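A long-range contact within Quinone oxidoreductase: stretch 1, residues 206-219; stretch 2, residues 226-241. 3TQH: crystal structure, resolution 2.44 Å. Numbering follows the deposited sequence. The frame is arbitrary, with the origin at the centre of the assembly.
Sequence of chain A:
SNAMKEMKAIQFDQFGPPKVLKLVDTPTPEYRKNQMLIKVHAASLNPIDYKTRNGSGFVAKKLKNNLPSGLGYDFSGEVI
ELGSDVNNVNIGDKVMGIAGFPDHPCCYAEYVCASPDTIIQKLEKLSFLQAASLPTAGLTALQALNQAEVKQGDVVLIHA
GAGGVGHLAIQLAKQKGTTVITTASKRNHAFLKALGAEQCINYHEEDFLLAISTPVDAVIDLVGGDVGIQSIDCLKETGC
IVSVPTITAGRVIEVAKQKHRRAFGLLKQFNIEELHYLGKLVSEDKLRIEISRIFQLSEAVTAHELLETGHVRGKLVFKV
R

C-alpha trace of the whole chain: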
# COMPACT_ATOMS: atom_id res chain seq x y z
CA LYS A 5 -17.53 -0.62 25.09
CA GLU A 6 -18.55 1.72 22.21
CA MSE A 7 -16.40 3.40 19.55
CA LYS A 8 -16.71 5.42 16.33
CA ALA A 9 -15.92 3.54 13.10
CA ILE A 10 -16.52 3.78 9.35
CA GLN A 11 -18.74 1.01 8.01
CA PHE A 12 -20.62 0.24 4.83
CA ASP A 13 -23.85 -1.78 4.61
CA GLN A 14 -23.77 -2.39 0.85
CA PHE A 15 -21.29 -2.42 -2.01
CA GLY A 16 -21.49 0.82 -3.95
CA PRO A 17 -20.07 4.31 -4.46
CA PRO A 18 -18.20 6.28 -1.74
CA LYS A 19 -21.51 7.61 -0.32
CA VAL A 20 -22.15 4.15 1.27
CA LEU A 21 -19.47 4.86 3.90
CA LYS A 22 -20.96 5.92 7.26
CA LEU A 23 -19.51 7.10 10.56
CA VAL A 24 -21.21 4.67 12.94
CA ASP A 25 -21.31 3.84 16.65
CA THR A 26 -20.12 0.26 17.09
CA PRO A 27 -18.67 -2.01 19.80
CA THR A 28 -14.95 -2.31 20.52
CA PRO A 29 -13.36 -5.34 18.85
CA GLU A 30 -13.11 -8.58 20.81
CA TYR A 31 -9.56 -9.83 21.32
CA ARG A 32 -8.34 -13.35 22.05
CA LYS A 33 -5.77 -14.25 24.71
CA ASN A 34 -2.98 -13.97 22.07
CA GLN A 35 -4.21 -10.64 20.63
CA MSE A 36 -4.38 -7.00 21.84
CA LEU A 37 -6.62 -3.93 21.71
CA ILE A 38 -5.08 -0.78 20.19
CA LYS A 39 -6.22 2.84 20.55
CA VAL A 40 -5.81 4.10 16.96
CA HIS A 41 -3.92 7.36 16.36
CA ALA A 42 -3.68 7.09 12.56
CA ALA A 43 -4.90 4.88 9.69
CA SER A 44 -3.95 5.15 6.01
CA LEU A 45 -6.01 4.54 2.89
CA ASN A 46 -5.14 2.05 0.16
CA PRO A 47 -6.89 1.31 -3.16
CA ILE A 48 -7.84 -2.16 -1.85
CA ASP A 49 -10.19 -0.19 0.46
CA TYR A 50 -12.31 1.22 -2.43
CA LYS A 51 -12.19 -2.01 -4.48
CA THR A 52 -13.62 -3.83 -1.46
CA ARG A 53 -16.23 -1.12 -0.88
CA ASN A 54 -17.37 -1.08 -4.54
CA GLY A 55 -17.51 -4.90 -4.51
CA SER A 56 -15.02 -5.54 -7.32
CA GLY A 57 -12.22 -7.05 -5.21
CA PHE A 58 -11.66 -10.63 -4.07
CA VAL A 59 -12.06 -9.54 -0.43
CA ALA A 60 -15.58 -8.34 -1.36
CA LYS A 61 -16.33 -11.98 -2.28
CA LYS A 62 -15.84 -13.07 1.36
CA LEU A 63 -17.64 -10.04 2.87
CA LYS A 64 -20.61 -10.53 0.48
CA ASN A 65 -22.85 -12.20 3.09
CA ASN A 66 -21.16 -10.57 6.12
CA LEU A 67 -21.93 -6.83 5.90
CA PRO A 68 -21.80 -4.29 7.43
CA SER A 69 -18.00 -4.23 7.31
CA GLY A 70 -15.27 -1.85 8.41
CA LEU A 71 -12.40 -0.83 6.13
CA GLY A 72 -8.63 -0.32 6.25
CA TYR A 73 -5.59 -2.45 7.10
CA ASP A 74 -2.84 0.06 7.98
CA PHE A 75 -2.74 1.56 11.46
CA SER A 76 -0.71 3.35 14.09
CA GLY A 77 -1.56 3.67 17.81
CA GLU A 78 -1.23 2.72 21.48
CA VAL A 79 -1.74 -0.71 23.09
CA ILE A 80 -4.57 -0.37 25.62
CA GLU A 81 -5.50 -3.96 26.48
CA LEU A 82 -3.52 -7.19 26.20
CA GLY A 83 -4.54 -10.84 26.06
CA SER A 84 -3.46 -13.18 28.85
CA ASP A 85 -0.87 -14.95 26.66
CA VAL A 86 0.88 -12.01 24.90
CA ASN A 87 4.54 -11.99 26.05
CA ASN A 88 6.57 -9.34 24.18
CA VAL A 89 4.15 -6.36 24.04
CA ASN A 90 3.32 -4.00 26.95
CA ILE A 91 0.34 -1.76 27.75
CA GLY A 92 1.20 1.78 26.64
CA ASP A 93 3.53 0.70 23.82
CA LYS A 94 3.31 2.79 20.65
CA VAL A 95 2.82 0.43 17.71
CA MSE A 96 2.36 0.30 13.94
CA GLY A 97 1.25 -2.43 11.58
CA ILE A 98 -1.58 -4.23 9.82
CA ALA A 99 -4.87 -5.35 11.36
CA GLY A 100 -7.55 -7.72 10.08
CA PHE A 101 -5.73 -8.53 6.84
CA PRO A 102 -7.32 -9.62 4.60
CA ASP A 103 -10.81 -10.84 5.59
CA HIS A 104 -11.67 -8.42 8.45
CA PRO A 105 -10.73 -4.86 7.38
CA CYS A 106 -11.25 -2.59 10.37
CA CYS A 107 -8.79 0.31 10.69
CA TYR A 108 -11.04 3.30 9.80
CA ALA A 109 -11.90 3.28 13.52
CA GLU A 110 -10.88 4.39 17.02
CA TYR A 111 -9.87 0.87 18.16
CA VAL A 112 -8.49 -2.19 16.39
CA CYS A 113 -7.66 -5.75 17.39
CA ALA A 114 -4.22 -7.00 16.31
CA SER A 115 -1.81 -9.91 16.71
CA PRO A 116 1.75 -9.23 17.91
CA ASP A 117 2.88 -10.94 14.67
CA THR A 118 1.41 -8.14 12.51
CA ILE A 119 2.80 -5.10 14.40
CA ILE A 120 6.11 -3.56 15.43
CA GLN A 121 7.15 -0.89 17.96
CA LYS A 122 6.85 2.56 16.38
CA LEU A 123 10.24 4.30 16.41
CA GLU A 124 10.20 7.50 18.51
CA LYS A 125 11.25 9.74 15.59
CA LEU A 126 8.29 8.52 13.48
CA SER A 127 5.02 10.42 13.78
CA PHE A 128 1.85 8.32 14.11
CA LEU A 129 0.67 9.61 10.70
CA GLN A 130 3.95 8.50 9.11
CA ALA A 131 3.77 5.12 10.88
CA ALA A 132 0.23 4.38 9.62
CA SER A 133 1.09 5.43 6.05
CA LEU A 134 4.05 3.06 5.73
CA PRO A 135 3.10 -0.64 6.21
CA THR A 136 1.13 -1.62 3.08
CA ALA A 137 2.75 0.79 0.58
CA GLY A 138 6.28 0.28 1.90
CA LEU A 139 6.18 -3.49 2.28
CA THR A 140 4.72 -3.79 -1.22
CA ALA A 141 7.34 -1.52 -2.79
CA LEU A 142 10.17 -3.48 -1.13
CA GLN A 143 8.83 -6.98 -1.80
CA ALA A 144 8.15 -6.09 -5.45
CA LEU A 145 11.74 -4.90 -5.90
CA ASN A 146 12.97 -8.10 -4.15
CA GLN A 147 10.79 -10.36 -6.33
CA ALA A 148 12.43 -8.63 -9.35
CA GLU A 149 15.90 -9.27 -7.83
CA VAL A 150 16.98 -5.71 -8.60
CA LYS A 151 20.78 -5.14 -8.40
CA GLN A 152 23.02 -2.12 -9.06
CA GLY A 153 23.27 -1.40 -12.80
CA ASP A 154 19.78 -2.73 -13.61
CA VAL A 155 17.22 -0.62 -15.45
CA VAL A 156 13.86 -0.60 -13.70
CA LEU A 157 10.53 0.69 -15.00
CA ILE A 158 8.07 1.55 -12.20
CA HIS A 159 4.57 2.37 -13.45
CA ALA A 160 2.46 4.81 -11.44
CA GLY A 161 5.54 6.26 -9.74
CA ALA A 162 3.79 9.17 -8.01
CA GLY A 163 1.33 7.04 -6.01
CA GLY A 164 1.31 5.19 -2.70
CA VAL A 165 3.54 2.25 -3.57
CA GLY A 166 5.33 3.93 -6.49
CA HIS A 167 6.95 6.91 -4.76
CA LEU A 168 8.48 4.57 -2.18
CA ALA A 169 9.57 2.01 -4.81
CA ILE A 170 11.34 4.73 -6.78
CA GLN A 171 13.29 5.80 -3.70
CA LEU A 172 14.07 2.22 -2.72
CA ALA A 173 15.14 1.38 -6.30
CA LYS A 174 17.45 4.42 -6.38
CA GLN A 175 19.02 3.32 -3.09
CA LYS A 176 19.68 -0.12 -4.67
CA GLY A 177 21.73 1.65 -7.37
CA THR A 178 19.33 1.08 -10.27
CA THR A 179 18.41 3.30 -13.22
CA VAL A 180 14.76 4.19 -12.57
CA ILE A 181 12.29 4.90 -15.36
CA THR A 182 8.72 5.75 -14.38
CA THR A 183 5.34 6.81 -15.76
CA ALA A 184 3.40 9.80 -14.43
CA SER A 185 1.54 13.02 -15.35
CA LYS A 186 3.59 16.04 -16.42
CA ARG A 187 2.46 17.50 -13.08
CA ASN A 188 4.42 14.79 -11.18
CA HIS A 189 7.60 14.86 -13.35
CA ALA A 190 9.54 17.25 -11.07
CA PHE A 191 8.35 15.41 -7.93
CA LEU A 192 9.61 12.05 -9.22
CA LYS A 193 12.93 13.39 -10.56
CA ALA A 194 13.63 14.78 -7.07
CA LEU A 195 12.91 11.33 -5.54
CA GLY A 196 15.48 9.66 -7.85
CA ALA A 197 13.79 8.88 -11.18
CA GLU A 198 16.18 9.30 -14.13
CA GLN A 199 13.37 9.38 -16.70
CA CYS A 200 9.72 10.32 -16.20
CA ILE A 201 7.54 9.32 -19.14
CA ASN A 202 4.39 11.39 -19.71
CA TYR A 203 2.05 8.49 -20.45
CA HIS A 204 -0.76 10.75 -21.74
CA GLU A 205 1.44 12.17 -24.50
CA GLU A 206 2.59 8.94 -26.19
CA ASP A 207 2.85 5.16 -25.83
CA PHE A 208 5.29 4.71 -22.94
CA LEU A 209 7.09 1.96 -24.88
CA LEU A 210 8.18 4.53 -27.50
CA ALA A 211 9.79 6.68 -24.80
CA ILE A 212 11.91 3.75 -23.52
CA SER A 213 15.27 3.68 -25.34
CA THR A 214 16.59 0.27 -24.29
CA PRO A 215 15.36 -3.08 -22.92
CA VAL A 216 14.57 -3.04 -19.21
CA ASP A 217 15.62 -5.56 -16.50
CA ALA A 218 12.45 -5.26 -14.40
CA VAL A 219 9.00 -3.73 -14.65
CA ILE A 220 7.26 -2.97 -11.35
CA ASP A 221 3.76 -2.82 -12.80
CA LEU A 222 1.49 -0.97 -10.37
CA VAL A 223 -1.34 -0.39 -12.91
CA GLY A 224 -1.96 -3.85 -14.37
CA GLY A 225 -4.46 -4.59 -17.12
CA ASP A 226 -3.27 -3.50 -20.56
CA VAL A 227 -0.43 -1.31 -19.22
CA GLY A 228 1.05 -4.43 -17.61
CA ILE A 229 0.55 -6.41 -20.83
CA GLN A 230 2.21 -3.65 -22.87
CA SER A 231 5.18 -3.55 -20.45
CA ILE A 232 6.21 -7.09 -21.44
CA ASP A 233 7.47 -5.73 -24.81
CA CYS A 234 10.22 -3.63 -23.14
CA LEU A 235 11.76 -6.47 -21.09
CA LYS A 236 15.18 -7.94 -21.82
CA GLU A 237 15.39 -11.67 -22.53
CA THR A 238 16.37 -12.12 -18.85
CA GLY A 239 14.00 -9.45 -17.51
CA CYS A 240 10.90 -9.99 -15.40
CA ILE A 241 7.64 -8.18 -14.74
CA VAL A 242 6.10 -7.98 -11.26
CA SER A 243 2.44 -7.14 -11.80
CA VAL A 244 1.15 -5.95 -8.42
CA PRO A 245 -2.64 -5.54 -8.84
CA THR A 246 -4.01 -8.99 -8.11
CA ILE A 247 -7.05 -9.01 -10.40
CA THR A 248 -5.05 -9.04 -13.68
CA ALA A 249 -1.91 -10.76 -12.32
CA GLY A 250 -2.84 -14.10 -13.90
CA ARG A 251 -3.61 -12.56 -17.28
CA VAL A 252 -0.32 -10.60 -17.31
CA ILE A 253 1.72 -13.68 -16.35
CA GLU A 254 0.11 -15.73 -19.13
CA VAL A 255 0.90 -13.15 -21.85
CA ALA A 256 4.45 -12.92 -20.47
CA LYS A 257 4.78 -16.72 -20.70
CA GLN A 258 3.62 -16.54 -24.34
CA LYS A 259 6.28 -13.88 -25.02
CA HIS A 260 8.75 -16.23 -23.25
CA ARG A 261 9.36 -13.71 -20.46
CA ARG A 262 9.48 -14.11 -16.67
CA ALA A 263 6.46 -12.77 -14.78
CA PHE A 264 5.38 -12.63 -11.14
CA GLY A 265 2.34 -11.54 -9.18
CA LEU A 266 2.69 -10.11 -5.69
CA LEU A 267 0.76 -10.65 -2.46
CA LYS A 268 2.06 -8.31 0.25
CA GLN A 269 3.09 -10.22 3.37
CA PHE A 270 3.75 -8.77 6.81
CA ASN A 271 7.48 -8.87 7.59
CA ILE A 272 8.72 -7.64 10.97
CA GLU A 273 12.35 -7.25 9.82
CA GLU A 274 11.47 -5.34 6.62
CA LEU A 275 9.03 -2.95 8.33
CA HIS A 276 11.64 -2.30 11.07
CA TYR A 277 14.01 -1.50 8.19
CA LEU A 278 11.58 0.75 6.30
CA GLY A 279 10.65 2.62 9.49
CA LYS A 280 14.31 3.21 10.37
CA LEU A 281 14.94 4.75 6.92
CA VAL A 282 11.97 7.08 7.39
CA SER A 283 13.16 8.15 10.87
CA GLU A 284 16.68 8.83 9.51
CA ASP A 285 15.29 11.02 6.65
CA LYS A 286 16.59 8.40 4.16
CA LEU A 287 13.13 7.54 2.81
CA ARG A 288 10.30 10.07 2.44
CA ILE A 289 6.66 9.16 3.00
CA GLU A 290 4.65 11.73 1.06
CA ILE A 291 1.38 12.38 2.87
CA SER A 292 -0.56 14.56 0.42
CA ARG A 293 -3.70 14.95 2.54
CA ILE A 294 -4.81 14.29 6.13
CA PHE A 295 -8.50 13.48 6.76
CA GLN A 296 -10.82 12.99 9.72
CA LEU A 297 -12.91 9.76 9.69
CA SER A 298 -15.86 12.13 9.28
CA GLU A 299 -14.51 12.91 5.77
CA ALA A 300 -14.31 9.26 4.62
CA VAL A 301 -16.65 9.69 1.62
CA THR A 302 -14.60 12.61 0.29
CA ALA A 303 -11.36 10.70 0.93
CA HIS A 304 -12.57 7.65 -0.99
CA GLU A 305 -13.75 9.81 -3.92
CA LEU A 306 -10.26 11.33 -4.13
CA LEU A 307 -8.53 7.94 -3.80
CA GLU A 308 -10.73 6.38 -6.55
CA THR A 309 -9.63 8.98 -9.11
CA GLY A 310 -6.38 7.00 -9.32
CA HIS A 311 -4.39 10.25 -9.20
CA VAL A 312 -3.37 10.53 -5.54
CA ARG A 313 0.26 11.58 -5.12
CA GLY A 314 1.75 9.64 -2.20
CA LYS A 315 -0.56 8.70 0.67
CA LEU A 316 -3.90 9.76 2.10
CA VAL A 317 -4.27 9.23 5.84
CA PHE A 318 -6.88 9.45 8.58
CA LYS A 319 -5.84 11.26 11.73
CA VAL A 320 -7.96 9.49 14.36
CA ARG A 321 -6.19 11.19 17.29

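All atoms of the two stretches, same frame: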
# COMPACT_ATOMS: atom_id res chain seq x y z
N GLU A 206 2.29 10.01 -25.24
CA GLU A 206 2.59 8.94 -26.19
C GLU A 206 2.65 7.58 -25.49
O GLU A 206 2.72 7.51 -24.26
CB GLU A 206 3.92 9.19 -26.91
CG GLU A 206 5.16 9.03 -26.01
CD GLU A 206 6.49 9.09 -26.78
OE1 GLU A 206 6.48 9.12 -28.03
OE2 GLU A 206 7.54 9.11 -26.10
N ASP A 207 2.63 6.52 -26.30
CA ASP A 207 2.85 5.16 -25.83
C ASP A 207 4.17 5.13 -25.06
O ASP A 207 5.21 5.50 -25.59
CB ASP A 207 2.88 4.21 -27.04
CG ASP A 207 3.21 2.76 -26.67
OD1 ASP A 207 3.11 2.37 -25.48
OD2 ASP A 207 3.58 2.00 -27.60
N PHE A 208 4.11 4.70 -23.80
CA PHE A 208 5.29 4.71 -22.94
C PHE A 208 6.42 3.86 -23.50
O PHE A 208 7.59 4.14 -23.24
CB PHE A 208 4.95 4.29 -21.50
CG PHE A 208 4.61 2.84 -21.35
CD1 PHE A 208 5.61 1.89 -21.14
CD2 PHE A 208 3.29 2.42 -21.42
CE1 PHE A 208 5.30 0.55 -21.02
CE2 PHE A 208 2.97 1.08 -21.29
CZ PHE A 208 3.98 0.14 -21.09
N LEU A 209 6.08 2.81 -24.26
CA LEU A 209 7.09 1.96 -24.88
C LEU A 209 8.00 2.77 -25.81
O LEU A 209 9.21 2.54 -25.84
CB LEU A 209 6.44 0.82 -25.67
CG LEU A 209 5.72 -0.27 -24.87
CD1 LEU A 209 5.14 -1.32 -25.81
CD2 LEU A 209 6.65 -0.92 -23.84
N LEU A 210 7.42 3.71 -26.55
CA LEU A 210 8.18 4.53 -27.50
C LEU A 210 9.20 5.42 -26.81
O LEU A 210 10.24 5.73 -27.39
CB LEU A 210 7.23 5.40 -28.33
CG LEU A 210 6.26 4.65 -29.25
CD1 LEU A 210 5.29 5.63 -29.89
CD2 LEU A 210 7.00 3.86 -30.32
N ALA A 211 8.91 5.82 -25.58
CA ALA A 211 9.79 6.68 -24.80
C ALA A 211 10.97 5.90 -24.20
O ALA A 211 11.96 6.51 -23.79
CB ALA A 211 9.00 7.38 -23.70
N ILE A 212 10.86 4.58 -24.12
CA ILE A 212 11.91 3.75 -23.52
C ILE A 212 12.96 3.34 -24.56
O ILE A 212 12.67 2.60 -25.49
CB ILE A 212 11.32 2.51 -22.81
CG1 ILE A 212 10.52 2.96 -21.59
CG2 ILE A 212 12.42 1.54 -22.39
CD1 ILE A 212 9.85 1.83 -20.86
N SER A 213 14.19 3.83 -24.37
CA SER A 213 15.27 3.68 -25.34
C SER A 213 15.78 2.25 -25.48
O SER A 213 16.08 1.81 -26.59
CB SER A 213 16.46 4.55 -24.93
OG SER A 213 16.18 5.93 -25.11
N THR A 214 15.91 1.56 -24.35
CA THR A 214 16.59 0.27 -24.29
C THR A 214 15.77 -0.72 -23.46
O THR A 214 14.99 -0.31 -22.61
CB THR A 214 18.00 0.42 -23.65
OG1 THR A 214 18.64 -0.86 -23.53
CG2 THR A 214 17.91 1.09 -22.26
N PRO A 215 15.94 -2.03 -23.73
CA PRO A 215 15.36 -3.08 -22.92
C PRO A 215 15.62 -2.94 -21.42
O PRO A 215 16.71 -2.56 -20.99
CB PRO A 215 16.04 -4.34 -23.46
CG PRO A 215 16.18 -4.05 -24.91
CD PRO A 215 16.49 -2.58 -24.99
N VAL A 216 14.61 -3.28 -20.63
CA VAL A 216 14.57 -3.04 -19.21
C VAL A 216 14.74 -4.37 -18.47
O VAL A 216 14.30 -5.41 -18.97
CB VAL A 216 13.23 -2.31 -18.85
CG1 VAL A 216 12.68 -2.75 -17.52
CG2 VAL A 216 13.42 -0.80 -18.91
N ASP A 217 15.39 -4.35 -17.31
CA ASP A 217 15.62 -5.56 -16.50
C ASP A 217 14.40 -5.95 -15.65
O ASP A 217 14.17 -7.13 -15.41
CB ASP A 217 16.84 -5.38 -15.59
CG ASP A 217 18.12 -5.18 -16.36
OD1 ASP A 217 18.72 -6.18 -16.83
OD2 ASP A 217 18.55 -4.01 -16.50
N ALA A 218 13.64 -4.97 -15.19
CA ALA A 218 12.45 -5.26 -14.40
C ALA A 218 11.39 -4.19 -14.61
O ALA A 218 11.71 -3.02 -14.75
CB ALA A 218 12.79 -5.38 -12.92
N VAL A 219 10.14 -4.62 -14.65
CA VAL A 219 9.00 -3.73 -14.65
C VAL A 219 8.25 -3.96 -13.35
O VAL A 219 7.78 -5.07 -13.12
CB VAL A 219 8.06 -4.01 -15.83
CG1 VAL A 219 6.76 -3.20 -15.69
CG2 VAL A 219 8.77 -3.76 -17.18
N ASP A 226 -3.96 -3.62 -19.28
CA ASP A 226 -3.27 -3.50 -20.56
C ASP A 226 -1.91 -2.81 -20.47
O ASP A 226 -1.04 -3.06 -21.30
CB ASP A 226 -4.17 -2.79 -21.57
CG ASP A 226 -5.39 -3.62 -21.94
OD1 ASP A 226 -5.21 -4.74 -22.49
OD2 ASP A 226 -6.53 -3.16 -21.68
N VAL A 227 -1.72 -1.95 -19.46
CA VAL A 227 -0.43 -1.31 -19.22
C VAL A 227 0.61 -2.36 -18.85
O VAL A 227 1.73 -2.34 -19.36
CB VAL A 227 -0.50 -0.25 -18.10
CG1 VAL A 227 0.89 0.04 -17.53
CG2 VAL A 227 -1.13 1.03 -18.64
N GLY A 228 0.22 -3.28 -17.97
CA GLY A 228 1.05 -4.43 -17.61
C GLY A 228 1.38 -5.31 -18.80
O GLY A 228 2.53 -5.69 -19.00
N ILE A 229 0.36 -5.62 -19.61
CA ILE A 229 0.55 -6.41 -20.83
C ILE A 229 1.54 -5.73 -21.78
O ILE A 229 2.45 -6.37 -22.30
CB ILE A 229 -0.77 -6.62 -21.61
CG1 ILE A 229 -1.79 -7.42 -20.79
CG2 ILE A 229 -0.51 -7.33 -22.94
CD1 ILE A 229 -1.23 -8.67 -20.16
N GLN A 230 1.34 -4.43 -22.00
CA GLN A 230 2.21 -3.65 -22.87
C GLN A 230 3.66 -3.66 -22.38
O GLN A 230 4.58 -3.68 -23.18
CB GLN A 230 1.71 -2.19 -22.97
CG GLN A 230 0.69 -1.94 -24.08
CD GLN A 230 1.28 -1.08 -25.20
OE1 GLN A 230 1.45 0.13 -25.04
NE2 GLN A 230 1.58 -1.70 -26.34
N SER A 231 3.85 -3.65 -21.06
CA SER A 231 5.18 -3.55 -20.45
C SER A 231 6.08 -4.74 -20.77
O SER A 231 7.29 -4.61 -20.76
CB SER A 231 5.06 -3.41 -18.93
OG SER A 231 4.29 -2.27 -18.58
N ILE A 232 5.47 -5.88 -21.06
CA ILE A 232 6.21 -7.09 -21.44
C ILE A 232 7.14 -6.85 -22.65
O ILE A 232 8.24 -7.40 -22.70
CB ILE A 232 5.23 -8.25 -21.74
CG1 ILE A 232 4.42 -8.61 -20.48
CG2 ILE A 232 5.98 -9.48 -22.24
CD1 ILE A 232 3.19 -9.43 -20.76
N ASP A 233 6.70 -6.02 -23.60
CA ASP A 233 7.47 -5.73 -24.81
C ASP A 233 8.81 -5.00 -24.58
O ASP A 233 9.67 -5.00 -25.46
CB ASP A 233 6.64 -4.89 -25.79
CG ASP A 233 5.46 -5.66 -26.39
OD1 ASP A 233 5.56 -6.90 -26.57
OD2 ASP A 233 4.42 -5.01 -26.69
N CYS A 234 8.99 -4.38 -23.42
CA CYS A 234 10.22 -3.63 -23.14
C CYS A 234 11.23 -4.43 -22.30
O CYS A 234 12.35 -3.97 -22.09
CB CYS A 234 9.91 -2.27 -22.50
SG CYS A 234 9.44 -2.30 -20.75
N LEU A 235 10.86 -5.62 -21.87
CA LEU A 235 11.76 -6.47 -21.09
C LEU A 235 12.89 -7.05 -21.92
O LEU A 235 12.69 -7.44 -23.07
CB LEU A 235 10.99 -7.65 -20.48
CG LEU A 235 9.96 -7.39 -19.40
CD1 LEU A 235 9.30 -8.70 -19.03
CD2 LEU A 235 10.60 -6.74 -18.18
N LYS A 236 14.08 -7.13 -21.31
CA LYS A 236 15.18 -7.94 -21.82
C LYS A 236 14.80 -9.41 -21.81
O LYS A 236 13.88 -9.82 -21.09
CB LYS A 236 16.44 -7.76 -20.96
CG LYS A 236 17.08 -6.39 -21.02
CD LYS A 236 18.32 -6.30 -20.15
CE LYS A 236 19.49 -7.08 -20.76
NZ LYS A 236 20.81 -6.71 -20.16
N GLU A 237 15.53 -10.22 -22.57
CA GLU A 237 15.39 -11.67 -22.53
C GLU A 237 15.34 -12.17 -21.08
O GLU A 237 14.47 -12.96 -20.72
CB GLU A 237 16.54 -12.35 -23.28
CG GLU A 237 16.54 -13.88 -23.22
CD GLU A 237 17.81 -14.49 -23.79
OE1 GLU A 237 18.91 -13.92 -23.58
OE2 GLU A 237 17.72 -15.55 -24.45
N THR A 238 16.27 -11.69 -20.25
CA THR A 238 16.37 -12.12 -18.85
C THR A 238 15.52 -11.31 -17.88
O THR A 238 15.54 -11.56 -16.68
CB THR A 238 17.83 -12.01 -18.35
OG1 THR A 238 18.33 -10.70 -18.62
CG2 THR A 238 18.69 -13.04 -19.04
N GLY A 239 14.77 -10.33 -18.38
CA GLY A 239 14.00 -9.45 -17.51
C GLY A 239 12.73 -10.10 -17.00
O GLY A 239 12.27 -11.11 -17.54
N CYS A 240 12.15 -9.51 -15.96
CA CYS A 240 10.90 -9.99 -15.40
C CYS A 240 9.96 -8.84 -15.08
O CYS A 240 10.39 -7.73 -14.80
CB CYS A 240 11.16 -10.80 -14.13
SG CYS A 240 11.82 -9.82 -12.78
N ILE A 241 8.66 -9.13 -15.13
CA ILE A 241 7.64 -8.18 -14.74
C ILE A 241 6.97 -8.67 -13.45
O ILE A 241 6.61 -9.84 -13.32
CB ILE A 241 6.60 -7.95 -15.88
CG1 ILE A 241 5.53 -6.94 -15.45
CG2 ILE A 241 5.95 -9.26 -16.33
CD1 ILE A 241 4.53 -6.62 -16.55
O HOH W 1 17.64 -8.84 -16.97

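Stretch 2 opens with a helix that lies against the first residues of stretch 1, and it ends in strands that run parallel to the last residues of stretch 1. Together the two stretches bury 864 Å².

The helix makes its first contact through Val227. Its CG1 lies 4.4 Å from CE2 of Phe208, a loose apolar approach. One turn later Gln230 points toward stretch 1, and its aliphatic CB sits 3.8 Å from Phe208 CZ, so that even a polar residue offers carbon to the ring. Ser231 suits the buried side of the helix because its hydroxyl is satisfied locally: OG donates to Val227 O at 2.7 Å. That leaves the small side chain free to pack, with CB 3.7 Å from Val219 CG1 and OG 3.5 Å from Phe208 CZ.

Cys234 is a central residue of the contact. Its compact side chain, with chi1 in the p well, meets four apolar side chains of stretch 1: CB is 3.8 Å from Leu209 CD2, while SG lies 3.9 Å from Val219 CG2, 4.2 Å from Ile212 CD1 and 4.2 Å from Val216 CB. Its carbonyl begins the backbone pairing, since Val216 N donates to Cys234 O at 2.8 Å. Leu235 forms a parallel bridge with Val216. Although its CA-to-CB bond points away, the length of leucine brings CD2 back to within 3.6 Å of Val219 CG2.

Lys236 N then donates to Val216 O at 2.9 Å, so the backbone of Val216 is held on both its polar groups. The exposed lysine lays its aliphatic portion along stretch 1, CG lying 3.4 Å from Pro215 CB, and its charged end forms a long salt bridge, NZ to Asp217 OD1 at 4.0 Å. A type I turn from Lys236 to Gly239 follows, closed by Gly239 N donating to Lys236 O at 2.9 Å. Within it, Thr238 OG1 lies 2.6 Å from a water that donates to Asp217 OD1 at 2.9 Å.

Both chains turn a corner here, stretch 1 at Asp217 and stretch 2 at Glu237 and Thr238, before pairing resumes. Glycine fits at 239 because an ideal CB built on Gly239 would lie 2.9 Å from Val216 O, a clash. Cys240 N donates to Asp217 O at 3.2 Å, and Val219 N donates to Cys240 O at 3.1 Å, the alternation expected of parallel strands. Ala218 and Cys240 share one face of the sheet. Val219 and Ile241 share the other, where Val219 CB meets Ile241 CG1 at 3.9 Å; branched residues suit such a buried strand.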